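Local coordinates for protein multicopper oxidase type 1 (Nitrosomonas europaea, PDB 3G5W) that probably oxidises its substrates through bound copper ions, as a two-domain, laccase-like blue copper oxidase that forms an assembly of three subunits, at residues T57-G62 against H103-V108; G116-L121 against I140-D145; A97-Y102 against R191-G196; E4-I9 against T45-N50. All blocks are in the same frame, centred on the assembly; numbering follows the deposited sequence.

Interaction 1. Residues T57-G62 against H103-V108; sequences TIHWHG and HCHVNV. With CU (copper (II) ion), chain G; C2O (Cu-O-Cu linkage), chain K; C1O (Cu-O linkage), chain L.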
# COMPACT_ATOMS: atom_id res chain seq x y z
N THR A 57 -7.16 -13.13 -23.74
CA THR A 57 -7.34 -11.85 -24.42
C THR A 57 -6.05 -11.05 -24.25
O THR A 57 -5.12 -11.51 -23.59
CB THR A 57 -8.50 -10.99 -23.82
OG1 THR A 57 -8.23 -10.73 -22.44
CG2 THR A 57 -9.86 -11.69 -23.96
N ILE A 58 -6.00 -9.86 -24.83
CA ILE A 58 -5.00 -8.89 -24.43
C ILE A 58 -5.67 -7.56 -24.13
O ILE A 58 -6.33 -6.97 -24.99
CB ILE A 58 -3.88 -8.66 -25.47
CG1 ILE A 58 -3.17 -9.96 -25.82
CG2 ILE A 58 -2.85 -7.64 -24.91
CD1 ILE A 58 -2.02 -9.79 -26.78
N HIS A 59 -5.48 -7.11 -22.89
CA HIS A 59 -5.93 -5.80 -22.49
C HIS A 59 -4.74 -4.85 -22.51
O HIS A 59 -3.66 -5.18 -22.05
CB HIS A 59 -6.58 -5.86 -21.10
CG HIS A 59 -6.76 -4.52 -20.49
ND1 HIS A 59 -7.49 -3.51 -21.09
CD2 HIS A 59 -6.29 -3.99 -19.33
CE1 HIS A 59 -7.48 -2.44 -20.33
NE2 HIS A 59 -6.74 -2.70 -19.26
N TRP A 60 -4.96 -3.66 -23.05
CA TRP A 60 -3.92 -2.66 -23.22
C TRP A 60 -4.07 -1.63 -22.09
O TRP A 60 -4.79 -0.63 -22.22
CB TRP A 60 -3.99 -2.06 -24.63
CG TRP A 60 -4.14 -3.15 -25.67
CD1 TRP A 60 -5.31 -3.66 -26.17
CD2 TRP A 60 -3.08 -3.91 -26.28
NE1 TRP A 60 -5.04 -4.67 -27.07
CE2 TRP A 60 -3.68 -4.85 -27.15
CE3 TRP A 60 -1.68 -3.89 -26.17
CZ2 TRP A 60 -2.93 -5.75 -27.92
CZ3 TRP A 60 -0.94 -4.78 -26.94
CH2 TRP A 60 -1.57 -5.70 -27.80
N HIS A 61 -3.40 -1.92 -20.98
CA HIS A 61 -3.56 -1.16 -19.73
C HIS A 61 -2.94 0.23 -19.85
O HIS A 61 -1.72 0.37 -19.93
CB HIS A 61 -2.91 -1.90 -18.56
CG HIS A 61 -3.19 -1.29 -17.22
ND1 HIS A 61 -3.61 -2.03 -16.14
CD2 HIS A 61 -3.12 -0.00 -16.80
CE1 HIS A 61 -3.79 -1.22 -15.10
NE2 HIS A 61 -3.49 0.01 -15.47
N GLY A 62 -3.80 1.24 -19.82
CA GLY A 62 -3.37 2.63 -19.98
C GLY A 62 -3.80 3.22 -21.31
O GLY A 62 -3.77 4.45 -21.48
N HIS A 103 -1.57 -7.15 -20.86
CA HIS A 103 -1.71 -8.43 -20.19
C HIS A 103 -3.02 -9.09 -20.56
O HIS A 103 -3.95 -8.44 -21.06
CB HIS A 103 -1.58 -8.27 -18.66
CG HIS A 103 -2.58 -7.33 -18.04
ND1 HIS A 103 -3.86 -7.72 -17.71
CD2 HIS A 103 -2.46 -6.05 -17.64
CE1 HIS A 103 -4.50 -6.70 -17.16
NE2 HIS A 103 -3.67 -5.68 -17.10
N CYS A 104 -3.09 -10.39 -20.32
CA CYS A 104 -4.33 -11.12 -20.50
C CYS A 104 -5.34 -10.63 -19.47
O CYS A 104 -4.95 -10.20 -18.39
CB CYS A 104 -4.09 -12.60 -20.30
SG CYS A 104 -5.50 -13.60 -20.78
N HIS A 105 -6.63 -10.69 -19.80
CA HIS A 105 -7.68 -10.33 -18.85
C HIS A 105 -8.64 -11.49 -18.56
O HIS A 105 -9.73 -11.28 -18.04
CB HIS A 105 -8.46 -9.10 -19.33
CG HIS A 105 -8.80 -8.13 -18.24
ND1 HIS A 105 -9.60 -8.46 -17.17
CD2 HIS A 105 -8.45 -6.83 -18.06
CE1 HIS A 105 -9.73 -7.41 -16.37
NE2 HIS A 105 -9.04 -6.41 -16.89
N VAL A 106 -8.21 -12.71 -18.90
CA VAL A 106 -8.95 -13.93 -18.55
C VAL A 106 -8.38 -14.48 -17.25
O VAL A 106 -7.16 -14.55 -17.08
CB VAL A 106 -8.83 -15.02 -19.67
CG1 VAL A 106 -9.48 -16.34 -19.25
CG2 VAL A 106 -9.44 -14.54 -20.99
N ASN A 107 -9.25 -14.86 -16.31
CA ASN A 107 -8.80 -15.54 -15.08
C ASN A 107 -7.49 -14.98 -14.53
O ASN A 107 -6.53 -15.72 -14.29
CB ASN A 107 -8.67 -17.05 -15.32
CG ASN A 107 -9.97 -17.69 -15.72
OD1 ASN A 107 -11.04 -17.08 -15.58
ND2 ASN A 107 -9.90 -18.91 -16.23
N VAL A 108 -7.46 -13.66 -14.33
CA VAL A 108 -6.21 -12.95 -14.05
C VAL A 108 -5.49 -13.44 -12.79
O VAL A 108 -4.25 -13.44 -12.75
CB VAL A 108 -6.39 -11.42 -14.03
CG1 VAL A 108 -6.85 -10.94 -15.39
CG2 VAL A 108 -7.40 -11.01 -12.96
CU CU G . -4.96 -15.65 -20.41
CU2 C2O K . -9.04 -4.44 -16.11
CU3 C2O K . -4.03 -3.97 -16.01
O1 C2O K . -7.07 -4.49 -16.00
CU4 C1O L . -6.81 -1.44 -17.70
O3 C1O L . -6.75 0.85 -19.11

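Interaction 2. Residues G116-L121 against I140-D145; sequences GMWGPL and ILMLSD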
# COMPACT_ATOMS: atom_id res chain seq x y z
N GLY A 116 2.75 -15.50 -16.59
CA GLY A 116 3.62 -14.59 -17.34
C GLY A 116 2.99 -13.88 -18.54
O GLY A 116 3.70 -13.54 -19.49
N MET A 117 1.68 -13.63 -18.48
CA MET A 117 0.95 -13.04 -19.61
C MET A 117 0.96 -11.52 -19.52
O MET A 117 -0.07 -10.90 -19.29
CB MET A 117 -0.49 -13.57 -19.68
CG MET A 117 -0.59 -15.09 -19.75
SD MET A 117 -2.16 -15.63 -20.46
CE MET A 117 -1.90 -15.23 -22.20
N TRP A 118 2.14 -10.93 -19.70
CA TRP A 118 2.32 -9.48 -19.57
C TRP A 118 3.62 -9.00 -20.23
O TRP A 118 4.61 -9.73 -20.29
CB TRP A 118 2.25 -9.02 -18.09
CG TRP A 118 2.90 -9.99 -17.12
CD1 TRP A 118 2.26 -10.93 -16.35
CD2 TRP A 118 4.30 -10.12 -16.82
NE1 TRP A 118 3.17 -11.63 -15.60
CE2 TRP A 118 4.43 -11.16 -15.88
CE3 TRP A 118 5.45 -9.45 -17.27
CZ2 TRP A 118 5.67 -11.55 -15.36
CZ3 TRP A 118 6.68 -9.85 -16.77
CH2 TRP A 118 6.78 -10.88 -15.82
N GLY A 119 3.58 -7.77 -20.72
CA GLY A 119 4.74 -7.14 -21.33
C GLY A 119 4.55 -5.64 -21.32
O GLY A 119 3.47 -5.16 -20.97
N PRO A 120 5.61 -4.90 -21.69
CA PRO A 120 5.56 -3.43 -21.64
C PRO A 120 5.10 -2.76 -22.94
O PRO A 120 5.43 -3.20 -24.04
CB PRO A 120 7.00 -3.06 -21.32
CG PRO A 120 7.83 -4.15 -21.98
CD PRO A 120 6.94 -5.39 -22.10
N LEU A 121 4.33 -1.69 -22.79
CA LEU A 121 3.90 -0.90 -23.93
C LEU A 121 4.39 0.52 -23.69
O LEU A 121 3.82 1.26 -22.87
CB LEU A 121 2.38 -0.96 -24.08
CG LEU A 121 1.62 -0.01 -25.02
CD1 LEU A 121 2.11 -0.13 -26.45
CD2 LEU A 121 0.12 -0.29 -24.93
N ILE A 140 13.17 -0.89 -18.04
CA ILE A 140 11.84 -1.39 -17.70
C ILE A 140 12.00 -2.49 -16.65
O ILE A 140 12.74 -3.45 -16.88
CB ILE A 140 11.10 -1.95 -18.95
CG1 ILE A 140 10.84 -0.83 -19.96
CG2 ILE A 140 9.79 -2.66 -18.55
CD1 ILE A 140 10.41 -1.30 -21.34
N LEU A 141 11.37 -2.31 -15.49
CA LEU A 141 11.36 -3.33 -14.44
C LEU A 141 9.93 -3.75 -14.12
O LEU A 141 9.17 -2.99 -13.49
CB LEU A 141 12.04 -2.87 -13.14
CG LEU A 141 13.28 -1.98 -12.92
CD1 LEU A 141 14.13 -2.56 -11.79
CD2 LEU A 141 14.13 -1.68 -14.14
N MET A 142 9.56 -4.96 -14.54
CA MET A 142 8.23 -5.50 -14.27
C MET A 142 8.28 -6.43 -13.07
O MET A 142 9.03 -7.41 -13.06
CB MET A 142 7.69 -6.22 -15.51
CG MET A 142 7.68 -5.32 -16.77
SD MET A 142 6.80 -6.00 -18.19
CE MET A 142 5.11 -5.73 -17.68
N LEU A 143 7.49 -6.11 -12.05
CA LEU A 143 7.55 -6.80 -10.76
C LEU A 143 6.43 -7.82 -10.65
O LEU A 143 5.26 -7.48 -10.85
CB LEU A 143 7.44 -5.78 -9.61
CG LEU A 143 8.35 -4.55 -9.73
CD1 LEU A 143 8.00 -3.50 -8.69
CD2 LEU A 143 9.83 -4.96 -9.64
N SER A 144 6.79 -9.05 -10.30
CA SER A 144 5.83 -10.16 -10.23
C SER A 144 6.02 -11.02 -9.00
O SER A 144 7.14 -11.13 -8.48
CB SER A 144 5.96 -11.05 -11.47
OG SER A 144 5.51 -10.38 -12.62
N ASP A 145 4.92 -11.63 -8.55
CA ASP A 145 4.91 -12.51 -7.38
C ASP A 145 4.34 -13.88 -7.79
O ASP A 145 3.30 -13.94 -8.46
CB ASP A 145 4.06 -11.87 -6.28
CG ASP A 145 4.34 -10.38 -6.14
OD1 ASP A 145 5.42 -10.03 -5.65
OD2 ASP A 145 3.48 -9.56 -6.53

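Interaction 3. Residues A97-Y102 against R191-G196; sequences AGTMWY and RLIGAG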
# COMPACT_ATOMS: atom_id res chain seq x y z
N ALA A 97 0.52 9.10 -23.93
CA ALA A 97 1.93 8.72 -23.86
C ALA A 97 2.27 8.19 -22.47
O ALA A 97 1.57 8.48 -21.49
CB ALA A 97 2.81 9.91 -24.22
N GLY A 98 3.35 7.43 -22.37
CA GLY A 98 3.86 6.99 -21.07
C GLY A 98 4.17 5.52 -20.97
O GLY A 98 4.13 4.79 -21.96
N THR A 99 4.52 5.10 -19.75
CA THR A 99 4.80 3.70 -19.43
C THR A 99 3.47 2.99 -19.25
O THR A 99 2.78 3.15 -18.23
CB THR A 99 5.61 3.56 -18.13
OG1 THR A 99 6.85 4.28 -18.26
CG2 THR A 99 5.90 2.09 -17.84
N MET A 100 3.11 2.22 -20.26
CA MET A 100 1.90 1.41 -20.20
C MET A 100 2.30 -0.06 -20.26
O MET A 100 3.49 -0.39 -20.34
CB MET A 100 0.93 1.78 -21.33
CG MET A 100 0.76 3.30 -21.57
SD MET A 100 0.27 4.26 -20.12
CE MET A 100 -0.06 5.85 -20.88
N TRP A 101 1.32 -0.95 -20.21
CA TRP A 101 1.61 -2.37 -20.33
C TRP A 101 0.42 -3.13 -20.86
O TRP A 101 -0.67 -2.56 -21.02
CB TRP A 101 2.13 -2.96 -19.00
CG TRP A 101 1.17 -2.97 -17.84
CD1 TRP A 101 0.48 -1.91 -17.34
CD2 TRP A 101 0.84 -4.09 -17.01
NE1 TRP A 101 -0.27 -2.30 -16.26
CE2 TRP A 101 -0.07 -3.64 -16.03
CE3 TRP A 101 1.23 -5.44 -16.99
CZ2 TRP A 101 -0.61 -4.48 -15.05
CZ3 TRP A 101 0.69 -6.28 -16.01
CH2 TRP A 101 -0.22 -5.79 -15.05
N TYR A 102 0.64 -4.39 -21.19
CA TYR A 102 -0.43 -5.23 -21.69
C TYR A 102 -0.39 -6.58 -21.03
O TYR A 102 0.67 -7.08 -20.65
CB TYR A 102 -0.42 -5.33 -23.21
CG TYR A 102 0.79 -5.98 -23.86
CD1 TYR A 102 1.94 -5.25 -24.13
CD2 TYR A 102 0.75 -7.32 -24.26
CE1 TYR A 102 3.04 -5.83 -24.75
CE2 TYR A 102 1.85 -7.92 -24.88
CZ TYR A 102 2.99 -7.17 -25.12
OH TYR A 102 4.06 -7.76 -25.76
N ARG A 191 11.39 2.48 -15.25
CA ARG A 191 9.96 2.37 -15.47
C ARG A 191 9.46 1.15 -14.69
O ARG A 191 9.61 0.01 -15.14
CB ARG A 191 9.65 2.27 -16.97
CG ARG A 191 10.19 3.46 -17.79
CD ARG A 191 9.90 3.28 -19.28
NE ARG A 191 10.39 4.38 -20.11
CZ ARG A 191 9.61 5.29 -20.70
NH1 ARG A 191 8.29 5.26 -20.56
NH2 ARG A 191 10.17 6.24 -21.45
N LEU A 192 8.90 1.39 -13.50
CA LEU A 192 8.46 0.32 -12.62
C LEU A 192 7.02 -0.03 -12.94
O LEU A 192 6.16 0.85 -12.99
CB LEU A 192 8.57 0.75 -11.14
CG LEU A 192 9.89 1.33 -10.63
CD1 LEU A 192 9.77 1.70 -9.15
CD2 LEU A 192 11.06 0.38 -10.86
N ILE A 193 6.75 -1.31 -13.16
CA ILE A 193 5.40 -1.78 -13.48
C ILE A 193 4.98 -2.83 -12.46
O ILE A 193 5.67 -3.83 -12.27
CB ILE A 193 5.29 -2.32 -14.94
CG1 ILE A 193 5.83 -1.27 -15.94
CG2 ILE A 193 3.83 -2.69 -15.26
CD1 ILE A 193 5.97 -1.76 -17.39
N GLY A 194 3.86 -2.58 -11.79
CA GLY A 194 3.32 -3.49 -10.79
C GLY A 194 2.50 -4.58 -11.46
O GLY A 194 1.27 -4.50 -11.51
N ALA A 195 3.18 -5.58 -11.99
CA ALA A 195 2.53 -6.67 -12.71
C ALA A 195 1.98 -7.73 -11.76
O ALA A 195 1.16 -8.57 -12.17
CB ALA A 195 3.50 -7.29 -13.72
N GLY A 196 2.39 -7.66 -10.50
CA GLY A 196 2.08 -8.69 -9.51
C GLY A 196 0.86 -8.44 -8.65
O GLY A 196 0.13 -7.46 -8.84

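Interaction 4. Residues E4-I9 against T45-N50; sequences EFDLSI and TVNVTN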
# COMPACT_ATOMS: atom_id res chain seq x y z
N GLU A 4 1.80 -2.47 -37.56
CA GLU A 4 1.12 -3.77 -37.44
C GLU A 4 2.05 -4.85 -36.91
O GLU A 4 3.12 -5.10 -37.48
CB GLU A 4 0.47 -4.20 -38.77
CG GLU A 4 -0.30 -5.52 -38.67
CD GLU A 4 -1.43 -5.67 -39.70
OE1 GLU A 4 -1.70 -4.72 -40.47
OE2 GLU A 4 -2.05 -6.75 -39.72
N PHE A 5 1.62 -5.48 -35.83
CA PHE A 5 2.40 -6.50 -35.17
C PHE A 5 1.62 -7.81 -35.05
O PHE A 5 0.38 -7.81 -35.09
CB PHE A 5 2.82 -6.04 -33.76
CG PHE A 5 3.38 -4.64 -33.70
CD1 PHE A 5 4.52 -4.29 -34.41
CD2 PHE A 5 2.77 -3.67 -32.90
CE1 PHE A 5 5.05 -3.00 -34.33
CE2 PHE A 5 3.28 -2.38 -32.81
CZ PHE A 5 4.42 -2.04 -33.52
N ASP A 6 2.35 -8.91 -34.90
CA ASP A 6 1.76 -10.23 -34.67
C ASP A 6 2.24 -10.79 -33.34
O ASP A 6 3.43 -10.70 -33.01
CB ASP A 6 2.15 -11.21 -35.79
CG ASP A 6 1.48 -10.90 -37.13
OD1 ASP A 6 0.44 -10.22 -37.18
OD2 ASP A 6 2.02 -11.35 -38.17
N LEU A 7 1.31 -11.36 -32.58
CA LEU A 7 1.65 -12.12 -31.38
C LEU A 7 1.03 -13.50 -31.39
O LEU A 7 -0.13 -13.66 -31.76
CB LEU A 7 1.20 -11.38 -30.11
CG LEU A 7 1.96 -10.14 -29.65
CD1 LEU A 7 1.25 -9.51 -28.46
CD2 LEU A 7 3.40 -10.47 -29.28
N SER A 8 1.80 -14.50 -30.97
CA SER A 8 1.25 -15.82 -30.67
C SER A 8 1.23 -15.98 -29.16
O SER A 8 1.99 -15.33 -28.45
CB SER A 8 2.11 -16.91 -31.30
OG SER A 8 3.41 -16.91 -30.73
N ILE A 9 0.34 -16.83 -28.66
CA ILE A 9 0.33 -17.20 -27.24
C ILE A 9 0.73 -18.67 -27.19
O ILE A 9 0.05 -19.51 -27.77
CB ILE A 9 -1.06 -17.00 -26.59
CG1 ILE A 9 -1.68 -15.66 -27.02
CG2 ILE A 9 -0.96 -17.13 -25.07
CD1 ILE A 9 -3.12 -15.45 -26.56
N THR A 45 -2.06 -1.91 -34.85
CA THR A 45 -2.83 -3.13 -35.12
C THR A 45 -2.06 -4.33 -34.58
O THR A 45 -0.88 -4.52 -34.90
CB THR A 45 -3.09 -3.31 -36.64
OG1 THR A 45 -3.85 -2.21 -37.14
CG2 THR A 45 -3.84 -4.60 -36.92
N VAL A 46 -2.71 -5.14 -33.75
CA VAL A 46 -2.06 -6.33 -33.21
C VAL A 46 -2.90 -7.57 -33.49
O VAL A 46 -4.04 -7.67 -33.03
CB VAL A 46 -1.77 -6.23 -31.69
CG1 VAL A 46 -0.92 -7.42 -31.24
CG2 VAL A 46 -1.06 -4.92 -31.35
N ASN A 47 -2.33 -8.49 -34.27
CA ASN A 47 -2.97 -9.77 -34.56
C ASN A 47 -2.50 -10.81 -33.54
O ASN A 47 -1.31 -11.11 -33.46
CB ASN A 47 -2.67 -10.23 -36.00
CG ASN A 47 -2.99 -9.15 -37.02
OD1 ASN A 47 -4.14 -8.74 -37.17
ND2 ASN A 47 -1.96 -8.67 -37.71
N VAL A 48 -3.45 -11.32 -32.76
CA VAL A 48 -3.15 -12.24 -31.66
C VAL A 48 -3.69 -13.65 -31.92
O VAL A 48 -4.90 -13.86 -31.97
CB VAL A 48 -3.71 -11.69 -30.32
CG1 VAL A 48 -3.33 -12.61 -29.16
CG2 VAL A 48 -3.18 -10.29 -30.07
N THR A 49 -2.77 -14.61 -32.08
CA THR A 49 -3.14 -16.01 -32.33
C THR A 49 -2.92 -16.89 -31.10
O THR A 49 -1.81 -17.00 -30.58
CB THR A 49 -2.36 -16.60 -33.54
OG1 THR A 49 -2.56 -15.76 -34.68
CG2 THR A 49 -2.85 -17.99 -33.87
N ASN A 50 -3.99 -17.53 -30.65
CA ASN A 50 -3.95 -18.35 -29.45
C ASN A 50 -3.53 -19.79 -29.75
O ASN A 50 -4.31 -20.57 -30.29
CB ASN A 50 -5.32 -18.32 -28.76
CG ASN A 50 -5.35 -19.08 -27.44
OD1 ASN A 50 -6.37 -19.08 -26.75
ND2 ASN A 50 -4.25 -19.72 -27.08

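Interaction 1. Residues T57-G62 against H103-V108
His59 and His103 form an antiparallel hydrogen-bonded pair, with His59 N 2.7 Å from His103 O and His103 N 3.1 Å from His59 O; the pairing ends in loop 103-108, which stays close to Thr57. The N-H of Thr57 points almost straight at Cys104 SG, 3.4 Å from Thr57 N, and Val106 N gives the same sulfur a second N-H, so two donors and a copper ion share the thiolate; such bonds would probably tune the copper site. Thr57 OG1, set between the backbone N and the carbonyl carbon (chi1 59°), accepts the N-H of His105 N at 3.1 Å and also bonds Gly73 O. Thr57 O, by contrast, is buried without a hydrogen-bond partner and is approached by the CA-H of Cys104.

Four imidazoles gather on the face that carries His59 and His103. The edge of His59 is turned toward the face of His103, and the edge of His105 toward the face of His59, with planes at 74° and 71°. His61 and His103 meet rim to rim, because His61 ND1 and His103 NE2 grip the same copper, C2O CU3. His103 ND1 also donates to Cys104 O at 2.8 Å, so the ring is fixed at both nitrogens. His105 NE2 binds C2O CU2, and His59 NE2 binds C1O CU4. His59 ND1 bonds Asp72 O, while His61 NE2 is held by Asp226 of the second subunit, whose His203, His205, His251 and His253 complete the cluster. Paired His-X-His and His-Cys-His motifs linking a blue copper to a trinuclear centre are the signature of multicopper oxidases.

Interaction 2. Residues G116-L121 against I140-D145
Trp118 lies across Met142 and Ser144, and this end of the contact is the tight one. Its CG sits between the backbone N and the carbonyl carbon (chi1 38°), which swings the indole toward strand 137-146. There the benzo ring meets its neighbours obliquely: Ser144 OG comes to 3.0 Å from Trp118 CZ2, a close approach without a hydrogen bond, and Met142 CE lies 3.8 Å from Trp118 CE3. Met142 and the indole slide past each other in opposite directions, with the sulfur beside the ring in a Met-aromatic contact. The methionine chain bends at its last torsion (chi3 76°), which carries Met142 CE to 3.7 Å from Gly119 C.

Contacts are fewer toward the other end. Pro120 CD only just reaches Met142 SD, at 4.0 Å, and Pro120 CB rests 3.8 Å from Ile140 CD1, the two side chains crossing at about a right angle. Even here the touching residues are buried, so this thinner end also faces protein and not solvent. An alanine in place of Trp118 would remove the indole and would probably open a gap beside Met142 and Ser144 while leaving Val112 O without its weak N-H partner.

The strand axes approach to 8.5 Å and run 150° apart, with no backbone pairing between them. Strand 118-124 lies between strands 98-103 and 35-39 of one sheet, with Trp118 also touching Trp101 and His103, whereas strand 137-146 belongs to the facing sheet, between strands 166-169 and 187-194.

Interaction 3. Residues A97-Y102 against R191-G196
Trp101 receives Ile193 on one face of its indole. The CG2 methyl of Ile193 stands 3.8 Å from the centroid of the five-membered ring and only 15° off its normal, a CH-pi contact. On the other side of the indole plane, beyond the NE1 edge, lie the His61 ring and the Cu-O-Cu linkage. The six-membered ring meets Ala195 obliquely, with Trp101 CZ3 3.8 Å from Ala195 CB and Trp101 CH2 3.7 Å from Ala195 CA. Trp101 is thus held between a copper cluster and an aliphatic wall, which would limit any rocking of the indole.

Strands 98-103 and 187-194 come from the two cupredoxin-type domains of the chain and pack sheet against sheet, their axes 8.2 Å apart at closest and 35° from parallel. Further along this interface Thr99 turns both branches to use. Its CG2, anti to the backbone N, touches Ile193 CG1 at 3.9 Å and also reaches Arg191 CB.

Its other branch meets the second flat group, the guanidinium of Arg191. That side chain runs extended from CG to NE and passes Thr99 at a slant, and Arg191 NH1 then gives Thr99 OG1 a bent hydrogen bond of 2.9 Å, the hydroxyl lying 24° out of the guanidinium plane. Asp237 OD2 is a further partner of Thr99 OG1, and Arg191 NE makes a salt bridge with Asp138.

Interaction 4. Residues E4-I9 against T45-N50
Glu4 and Asn47 meet because their first torsions send them across the strand gap: Glu4 CG is anti to the backbone N (chi1 -178°), with the chain extended beyond it, and Asn47 CG is anti to its own carbonyl carbon (chi1 -52°). The two belong to neighbouring parallel strands, 2-15 and 43-50, in a sheet of the N-terminal cupredoxin-type domain.

Asn47 reaches two carboxylates with one nitrogen. Its ND2 lies 2.8 Å from Glu4 OE2, on the lone pair directed away from the other oxygen, and 2.9 Å from Asp6 OD1, met nearly along its C-O axis. Both acceptors lie close to the amide plane, although each carboxylate is turned 52° from it, so both N-H groups are used while Asn47 OD1 bonds Thr89. Sharing the amide would probably ease the repulsion between the two acids. A leucine in place of Asn47 would probably leave Glu4 and Asp6 without their shared donor and free to turn away from each other, and Thr89 without its partner.

The backbones stay in step from end to end. Asn47 N bonds Phe5 O; Leu7 N lies 2.8 Å from Asn47 O, and the same pattern then runs on through Thr49 to Ile9 N.

On the opposite face, the one carrying Phe5, Leu7 and Ile9, the contacts are apolar. The Phe5 ring presents its edge to Val46 CG2, and Leu7 CD1 lies 4.1 Å from Val46 CG1. Ile9, which also packs on the copper ligand Met117, brings its CD1 to 3.9 Å from Val48 CG1.

Along the chain interaction 4 closes first; interaction 3 opens before interaction 1 closes, their segments alternating, and both strands of interaction 2 fall between the two segments of interaction 3. Interactions 2 and 3, with centres about 7 Å apart, join the same two sheets: strands 98-103 and 118-124 are neighbours in one, 137-146 and 187-194 in the other. Interaction 1 continues the first sheet through strand 59-61; its centre is 12 to 13 Å from theirs. Interaction 4, about 14 Å from interaction 1, backs the copper site from another sheet, whose Val48 meets Ile58 and whose Ile9 meets Met117. Through Trp101 the domain interface reaches the copper cluster that a second subunit completes.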